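Side-chain contacts in enterotoxin SEN variant (Staphylococcus aureus, PDB 6KRY), which probably acts as a secreted superantigen toxin of the staphylococcal and streptococcal toxin family: residues 11-14 with 15-19; 151-154 with 155-159. All coordinates share one frame; numbering follows the deposited sequence.

Contact 1: residues 11-14 with 15-19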
loop_
_atom_site.group_PDB
_atom_site.type_symbol
_atom_site.label_atom_id
_atom_site.label_comp_id
_atom_site.label_asym_id
_atom_site.label_seq_id
_atom_site.Cartn_x
_atom_site.Cartn_y
_atom_site.Cartn_z
ATOM N N SER A 11 -6.726 -13.505 15.688
ATOM C CA SER A 11 -6.629 -13.649 17.150
ATOM C C SER A 11 -5.189 -13.892 17.611
ATOM O O SER A 11 -4.920 -13.796 18.778
ATOM C CB SER A 11 -7.524 -14.720 17.643
ATOM O OG SER A 11 -7.145 -15.961 17.084
ATOM N N ASP A 12 -4.256 -14.180 16.704
ATOM C CA ASP A 12 -2.823 -14.330 17.048
ATOM C C ASP A 12 -2.041 -13.012 16.943
ATOM O O ASP A 12 -0.799 -13.006 17.100
ATOM C CB ASP A 12 -2.147 -15.351 16.127
ATOM C CG ASP A 12 -2.554 -16.779 16.437
ATOM O OD1 ASP A 12 -3.110 -17.007 17.535
ATOM O OD2 ASP A 12 -2.334 -17.648 15.570
ATOM N N ILE A 13 -2.716 -11.921 16.553
ATOM C CA ILE A 13 -2.083 -10.639 16.438
ATOM C C ILE A 13 -2.276 -9.925 17.778
ATOM O O ILE A 13 -3.380 -9.893 18.312
ATOM C CB ILE A 13 -2.623 -9.812 15.262
ATOM C CG1 ILE A 13 -2.438 -10.543 13.931
ATOM C CG2 ILE A 13 -1.943 -8.458 15.240
ATOM C CD1 ILE A 13 -2.913 -9.739 12.765
ATOM N N ASP A 14 -1.168 -9.440 18.331
ATOM C CA ASP A 14 -1.150 -8.653 19.542
ATOM C C ASP A 14 -2.203 -7.529 19.456
ATOM O O ASP A 14 -2.330 -6.873 18.431
ATOM C CB ASP A 14 0.290 -8.169 19.695
ATOM C CG ASP A 14 0.485 -6.998 20.619
ATOM O OD1 ASP A 14 0.444 -7.231 21.846
ATOM O OD2 ASP A 14 0.720 -5.866 20.099
ATOM N N SER A 15 -2.957 -7.292 20.536
ATOM C CA SER A 15 -3.975 -6.271 20.517
ATOM C C SER A 15 -3.393 -4.888 20.185
ATOM O O SER A 15 -4.037 -4.152 19.471
ATOM C CB SER A 15 -4.749 -6.209 21.811
ATOM O OG SER A 15 -5.461 -7.414 22.021
ATOM N N SER A 16 -2.191 -4.547 20.675
ATOM C CA SER A 16 -1.613 -3.208 20.346
ATOM C C SER A 16 -1.380 -3.050 18.836
ATOM O O SER A 16 -1.554 -1.966 18.244
ATOM C CB SER A 16 -0.366 -2.912 21.148
ATOM O OG SER A 16 -0.693 -2.786 22.542
ATOM N N LYS A 17 -0.939 -4.127 18.196
ATOM C CA LYS A 17 -0.722 -4.117 16.779
ATOM C C LYS A 17 -2.037 -3.915 16.011
ATOM O O LYS A 17 -2.075 -3.187 15.050
ATOM C CB LYS A 17 0.028 -5.389 16.438
ATOM C CG LYS A 17 0.382 -5.599 14.978
ATOM C CD LYS A 17 1.429 -6.665 14.826
ATOM C CE LYS A 17 1.540 -7.229 13.425
ATOM N NZ LYS A 17 2.647 -8.209 13.333
ATOM N N LEU A 18 -3.096 -4.626 16.377
ATOM C CA LEU A 18 -4.371 -4.428 15.712
ATOM C C LEU A 18 -4.841 -2.985 15.875
ATOM O O LEU A 18 -5.414 -2.387 14.957
ATOM C CB LEU A 18 -5.408 -5.374 16.328
ATOM C CG LEU A 18 -5.262 -6.837 15.954
ATOM C CD1 LEU A 18 -6.335 -7.652 16.658
ATOM C CD2 LEU A 18 -5.338 -7.009 14.438
ATOM N N PHE A 19 -4.587 -2.402 17.050
ATOM C CA PHE A 19 -4.975 -1.022 17.300
ATOM C C PHE A 19 -4.259 -0.050 16.335
ATOM O O PHE A 19 -4.855 0.857 15.729
ATOM C CB PHE A 19 -4.654 -0.693 18.756
ATOM C CG PHE A 19 -5.083 0.659 19.231
ATOM C CD1 PHE A 19 -6.413 1.053 19.194
ATOM C CD2 PHE A 19 -4.177 1.488 19.857
ATOM C CE1 PHE A 19 -6.823 2.275 19.720
ATOM C CE2 PHE A 19 -4.595 2.696 20.406
ATOM C CZ PHE A 19 -5.899 3.112 20.292
#
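The N-terminal start of helix 15-26 is capped by Asp14, whose carboxylate turns back over the first turn and meets the backbone of Lys17. OD2 of Asp14 accepts from N of Lys17 at 3.1 Å, a bent bond with an N-H...O angle of 142°; the donor comes from above the carboxylate plane, about 40° out of it. CG of Asp14 stands anti to its own backbone N (chi1 162°), beside the carbonyl carbon, which swings the acid forward along the chain toward the amides of the first helical turn. The same OD2 lies 3.3 Å from CB of Ser16, so the capping oxygen rests against that side chain as well. The negative carboxylate at this end would be expected to interact favourably with the helix dipole. One residue further on, the first regular helical bond forms, from N of Leu18 to O of Asp14 at 3.1 Å, and it is nearly straight. This N-cap is backed by a small apolar cluster just ahead of it. Ile13 sends CG2 between two residues of the first turn, 3.7 Å from CG of Lys17 and 3.8 Å from CG of Leu18, crossing both side chains at about a right angle. CD1 of Ile13 reaches CD2 of Leu18 at 4.0 Å, while CB of Ile13 also faces that leucine. The aliphatic part of Lys17 runs extended past CG2 of Ile13, with CD 3.8 Å away, and carries the ammonium on to the carbonyl oxygens of Ile195 and Gly197, which accept hydrogen bonds from NZ. Ile13 also touches Tyr193, in the same loop, and Leu18 packs on Lys10.

Contact 2: residues 151-154 with 155-159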
loop_
_atom_site.group_PDB
_atom_site.type_symbol
_atom_site.label_atom_id
_atom_site.label_comp_id
_atom_site.label_asym_id
_atom_site.label_seq_id
_atom_site.Cartn_x
_atom_site.Cartn_y
_atom_site.Cartn_z
ATOM N N THR A 151 -3.912 -0.895 -0.783
ATOM C CA THR A 151 -4.277 0.042 0.229
ATOM C C THR A 151 -5.727 0.498 0.041
ATOM O O THR A 151 -6.474 0.543 1.004
ATOM C CB THR A 151 -3.352 1.262 0.228
ATOM O OG1 THR A 151 -2.030 0.815 0.496
ATOM C CG2 THR A 151 -3.776 2.267 1.266
ATOM N N LYS A 152 -6.110 0.832 -1.203
ATOM C CA LYS A 152 -7.473 1.268 -1.496
ATOM C C LYS A 152 -8.505 0.176 -1.159
ATOM O O LYS A 152 -9.547 0.450 -0.523
ATOM C CB LYS A 152 -7.559 1.688 -2.958
ATOM C CG LYS A 152 -6.928 3.034 -3.231
ATOM C CD LYS A 152 -6.985 3.441 -4.670
ATOM C CE LYS A 152 -6.570 4.891 -4.802
ATOM N NZ LYS A 152 -6.266 5.283 -6.204
ATOM N N VAL A 153 -8.189 -1.079 -1.472
ATOM C CA VAL A 153 -9.048 -2.206 -1.059
ATOM C C VAL A 153 -9.107 -2.348 0.477
ATOM O O VAL A 153 -10.210 -2.484 1.051
ATOM C CB VAL A 153 -8.570 -3.519 -1.698
ATOM C CG1 VAL A 153 -9.329 -4.733 -1.199
ATOM C CG2 VAL A 153 -8.744 -3.445 -3.192
ATOM N N ARG A 154 -7.948 -2.367 1.138
ATOM C CA ARG A 154 -7.900 -2.600 2.554
ATOM C C ARG A 154 -8.675 -1.506 3.305
ATOM O O ARG A 154 -9.394 -1.820 4.288
ATOM C CB ARG A 154 -6.464 -2.744 3.032
ATOM C CG ARG A 154 -5.836 -4.065 2.638
ATOM C CD ARG A 154 -4.502 -4.285 3.317
ATOM N NE ARG A 154 -3.732 -5.311 2.622
ATOM C CZ ARG A 154 -2.826 -6.079 3.175
ATOM N NH1 ARG A 154 -2.764 -6.210 4.492
ATOM N NH2 ARG A 154 -1.978 -6.715 2.386
ATOM N N PHE A 155 -8.579 -0.255 2.834
ATOM C CA PHE A 155 -9.295 0.834 3.449
ATOM C C PHE A 155 -10.813 0.537 3.419
ATOM O O PHE A 155 -11.538 0.707 4.399
ATOM C CB PHE A 155 -8.942 2.122 2.707
ATOM C CG PHE A 155 -9.451 3.337 3.417
ATOM C CD1 PHE A 155 -8.746 3.860 4.481
ATOM C CD2 PHE A 155 -10.693 3.879 3.081
ATOM C CE1 PHE A 155 -9.253 4.948 5.177
ATOM C CE2 PHE A 155 -11.186 4.996 3.748
ATOM C CZ PHE A 155 -10.473 5.508 4.813
ATOM N N LYS A 156 -11.292 0.084 2.265
ATOM C CA LYS A 156 -12.717 -0.232 2.101
ATOM C C LYS A 156 -13.101 -1.465 2.928
ATOM O O LYS A 156 -14.158 -1.507 3.599
ATOM C CB LYS A 156 -13.000 -0.448 0.627
ATOM C CG LYS A 156 -13.249 0.825 -0.152
ATOM C CD LYS A 156 -14.632 0.811 -0.789
ATOM C CE LYS A 156 -15.696 0.351 0.191
ATOM N NZ LYS A 156 -16.991 1.030 -0.057
ATOM N N LEU A 157 -12.227 -2.458 2.980
ATOM C CA LEU A 157 -12.533 -3.622 3.803
ATOM C C LEU A 157 -12.577 -3.238 5.286
ATOM O O LEU A 157 -13.360 -3.857 6.079
ATOM C CB LEU A 157 -11.518 -4.748 3.599
ATOM C CG LEU A 157 -11.469 -5.399 2.233
ATOM C CD1 LEU A 157 -10.340 -6.421 2.171
ATOM C CD2 LEU A 157 -12.788 -6.045 1.851
ATOM N N GLU A 158 -11.712 -2.328 5.716
ATOM C CA GLU A 158 -11.699 -1.949 7.142
ATOM C C GLU A 158 -13.049 -1.277 7.434
ATOM O O GLU A 158 -13.635 -1.517 8.464
ATOM C CB GLU A 158 -10.510 -1.055 7.489
ATOM C CG GLU A 158 -10.523 -0.515 8.910
ATOM C CD GLU A 158 -10.591 -1.569 10.006
ATOM O OE1 GLU A 158 -11.206 -1.278 11.088
ATOM O OE2 GLU A 158 -10.034 -2.656 9.777
ATOM N N ASN A 159 -13.514 -0.442 6.498
ATOM C CA ASN A 159 -14.750 0.303 6.696
ATOM C C ASN A 159 -15.936 -0.681 6.760
ATOM O O ASN A 159 -16.777 -0.555 7.651
ATOM C CB ASN A 159 -14.957 1.377 5.633
ATOM C CG ASN A 159 -16.283 2.086 5.824
ATOM O OD1 ASN A 159 -17.264 1.689 5.221
ATOM N ND2 ASN A 159 -16.340 3.063 6.713
#
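Val153 and Leu157, one turn apart on helix 146-161 of the beta-grasp domain, run alongside each other in the same direction, with CG1 of Val153 3.9 Å from CD1 of Leu157. The valine holds CG1 anti to its backbone N (chi1 174°), which places that methyl beside the carbonyl carbon, on the side of the following turn. Leu157 has CG beside its own N instead (chi1 -65°), so the branch leans back over the preceding turn and CG comes within 3.4 Å of O of Val153. Together they form the helix face laid on strand 218-225, where both touch Val222 and Val153 also meets Ile220. A straight chain carries NE of Arg154 to a salt bridge with OD1 of Asp150 and NH1 to a hydrogen bond with OH of Tyr164, whereas the chain of Lys156 is kinked beyond CB and makes a cation-pi contact with Phe135. Glu158 folds at its second torsion (chi2 57°), and its OE2 accepts from N of Tyr164. Phe155 keeps its ring away from the preceding turn and sets CB 3.4 Å from O of Thr151. Glu158 N bonds to O of Arg154 at 2.8 Å, and CB of Glu158 sits 3.5 Å from that same oxygen.

Overall arrangement
Contact 1 lies at the surface, its centre about 20 Å from the centre of the chain, whereas contact 2 is buried, its centre about 10 Å from that point; the two contact centres are 18 Å apart and they do not touch. Contact 1 begins a helix: a side-chain carboxylate supplies an acceptor where the helical ladder has not yet started. In contact 2 the ladder continues through mid-helix, with one weak rung at Lys156, and the side chains are turned outward to neighbouring elements. The two helices nonetheless meet, since Arg154 and Glu158 of contact 2 touch helix 15-26 at Tyr25, beyond the turn capped in contact 1. Ile195 is also shared, meeting Lys17 through its carbonyl oxygen and packing against Arg154.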